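Local structure of CDC48 domain-containing protein (Pyrococcus horikoshii, 4UZR) at the interface of chains A and B. The protein is of unknown function but assembles into hexamers and dodecamers carrying a 12-bladed beta-propeller, and may bind ATP. Residues are numbered along the deposited sequence; one frame, centred on the assembly and turned at random. Chains: chain A/B, Putative uncharacterized protein PH1500.

The interface of chains A and B. Residues chain A 12-14; chain B 5, 67-69.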
ATOM      1  N   VAL A  12      24.842   5.574 -27.521  1.00 63.20           N
ATOM      2  CA  VAL A  12      25.479   6.598 -28.334  1.00 58.86           C
ATOM      3  C   VAL A  12      24.863   6.603 -29.738  1.00 53.95           C
ATOM      4  O   VAL A  12      24.199   5.645 -30.131  1.00 45.36           O
ATOM      5  CB  VAL A  12      27.007   6.348 -28.401  1.00 58.68           C
ATOM      6  CG1 VAL A  12      27.308   5.085 -29.200  1.00 54.07           C
ATOM      7  CG2 VAL A  12      27.752   7.559 -28.963  1.00 66.34           C
ATOM      8  N   GLU A  13      25.070   7.686 -30.482  1.00 54.96           N
ATOM      9  CA  GLU A  13      24.559   7.796 -31.844  1.00 54.49           C
ATOM     10  C   GLU A  13      25.404   7.001 -32.832  1.00 60.12           C
ATOM     11  O   GLU A  13      26.633   7.048 -32.794  1.00 77.89           O
ATOM     12  CB  GLU A  13      24.501   9.263 -32.271  1.00 54.08           C
ATOM     13  CG  GLU A  13      23.542  10.105 -31.447  1.00 66.66           C
ATOM     14  CD  GLU A  13      23.513  11.549 -31.892  1.00 85.19           C
ATOM     15  OE1 GLU A  13      24.081  11.849 -32.963  1.00 84.83           O
ATOM     16  OE2 GLU A  13      22.921  12.382 -31.173  1.00 95.57           O
ATOM     17  N   LEU A  14      24.734   6.268 -33.716  1.00 58.09           N
ATOM     18  CA  LEU A  14      25.417   5.402 -34.671  1.00 67.55           C
ATOM     19  C   LEU A  14      25.231   5.867 -36.112  1.00 73.14           C
ATOM     20  O   LEU A  14      24.182   6.397 -36.471  1.00 71.02           O
ATOM     21  CB  LEU A  14      24.897   3.968 -34.544  1.00 66.56           C
ATOM     22  CG  LEU A  14      25.036   3.283 -33.186  1.00 64.31           C
ATOM     23  CD1 LEU A  14      24.348   1.929 -33.212  1.00 74.94           C
ATOM     24  CD2 LEU A  14      26.501   3.135 -32.809  1.00 56.72           C
TER
ATOM     25  N   LYS B   5      18.498  13.270 -37.220  1.00 61.97           N
ATOM     26  CA  LYS B   5      18.701  12.307 -36.139  1.00 48.60           C
ATOM     27  C   LYS B   5      17.399  11.555 -35.885  1.00 43.61           C
ATOM     28  O   LYS B   5      16.429  12.129 -35.355  1.00 49.87           O
ATOM     29  CB  LYS B   5      19.169  12.996 -34.855  1.00 44.53           C
ATOM     30  CG  LYS B   5      20.569  13.589 -34.923  1.00 58.29           C
ATOM     31  CD  LYS B   5      20.955  14.233 -33.600  1.00 59.30           C
ATOM     32  CE  LYS B   5      22.393  14.720 -33.624  1.00 68.14           C
ATOM     33  NZ  LYS B   5      22.643  15.790 -32.624  1.00 83.25           N
ATOM     34  N   THR B  67      21.958  10.135 -38.958  1.00 65.30           N
ATOM     35  CA  THR B  67      22.476   9.284 -37.887  1.00 63.11           C
ATOM     36  C   THR B  67      21.340   8.636 -37.096  1.00 57.24           C
ATOM     37  O   THR B  67      20.232   9.167 -37.034  1.00 54.58           O
ATOM     38  CB  THR B  67      23.381  10.068 -36.914  1.00 68.40           C
ATOM     39  OG1 THR B  67      22.625  11.118 -36.297  1.00 61.92           O
ATOM     40  CG2 THR B  67      24.573  10.669 -37.649  1.00 69.66           C
ATOM     41  N   LEU B  68      21.621   7.481 -36.499  1.00 60.51           N
ATOM     42  CA  LEU B  68      20.629   6.771 -35.694  1.00 49.60           C
ATOM     43  C   LEU B  68      20.781   7.038 -34.199  1.00 63.22           C
ATOM     44  O   LEU B  68      21.887   6.995 -33.659  1.00 65.88           O
ATOM     45  CB  LEU B  68      20.706   5.264 -35.953  1.00 40.75           C
ATOM     46  CG  LEU B  68      20.242   4.792 -37.330  1.00 52.02           C
ATOM     47  CD1 LEU B  68      20.313   3.275 -37.433  1.00 40.66           C
ATOM     48  CD2 LEU B  68      18.830   5.287 -37.602  1.00 51.06           C
ATOM     49  N   VAL B  69      19.656   7.306 -33.541  1.00 49.03           N
ATOM     50  CA  VAL B  69      19.618   7.480 -32.094  1.00 40.30           C
ATOM     51  C   VAL B  69      19.238   6.136 -31.477  1.00 38.59           C
ATOM     52  O   VAL B  69      18.353   5.451 -31.987  1.00 54.53           O
ATOM     53  CB  VAL B  69      18.601   8.566 -31.689  1.00 57.98           C
ATOM     54  CG1 VAL B  69      18.314   8.514 -30.197  1.00 59.67           C
ATOM     55  CG2 VAL B  69      19.113   9.942 -32.085  1.00 55.99           C
TER
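A:Leu14 and B:Leu68 pair through their backbones as an antiparallel beta-bridge between two copies of the protein. A:Leu14 N donates to B:Leu68 O at 2.9 Å. B:Leu68 N donates back to A:Leu14 O at 2.8 Å. This pair, joined by two reciprocal hydrogen bonds, is the tight part of the contact, and the CB of B:Leu68 lies beside it, 3.7 Å from A:Leu14 O. Beyond it the fit loosens into polar contacts between side-chain tips. A:Glu13 turns its CG anti to the carbonyl carbon (chi1 -63°) and extends towards strand 3-9 of chain B, where it meets the equally extended B:Lys5 at about a right angle. The carboxylate straddles B:Lys5 CE, while the salt bridge itself is long, with B:Lys5 NZ 3.7 Å from A:Glu13 OE2. On the way, A:Glu13 OE1 passes 3.7 Å from the hydroxyl OG1 of B:Thr67, a polar neighbour rather than a firm partner. An alanine in place of A:Glu13 would probably leave B:Lys5 NZ without its acidic partner and its aliphatic end freer to turn. The loop of chain A thus adds a short strand-like edge to strand 65-68 of chain B, a link that probably helps join neighbouring N-terminal domains in the hexamer.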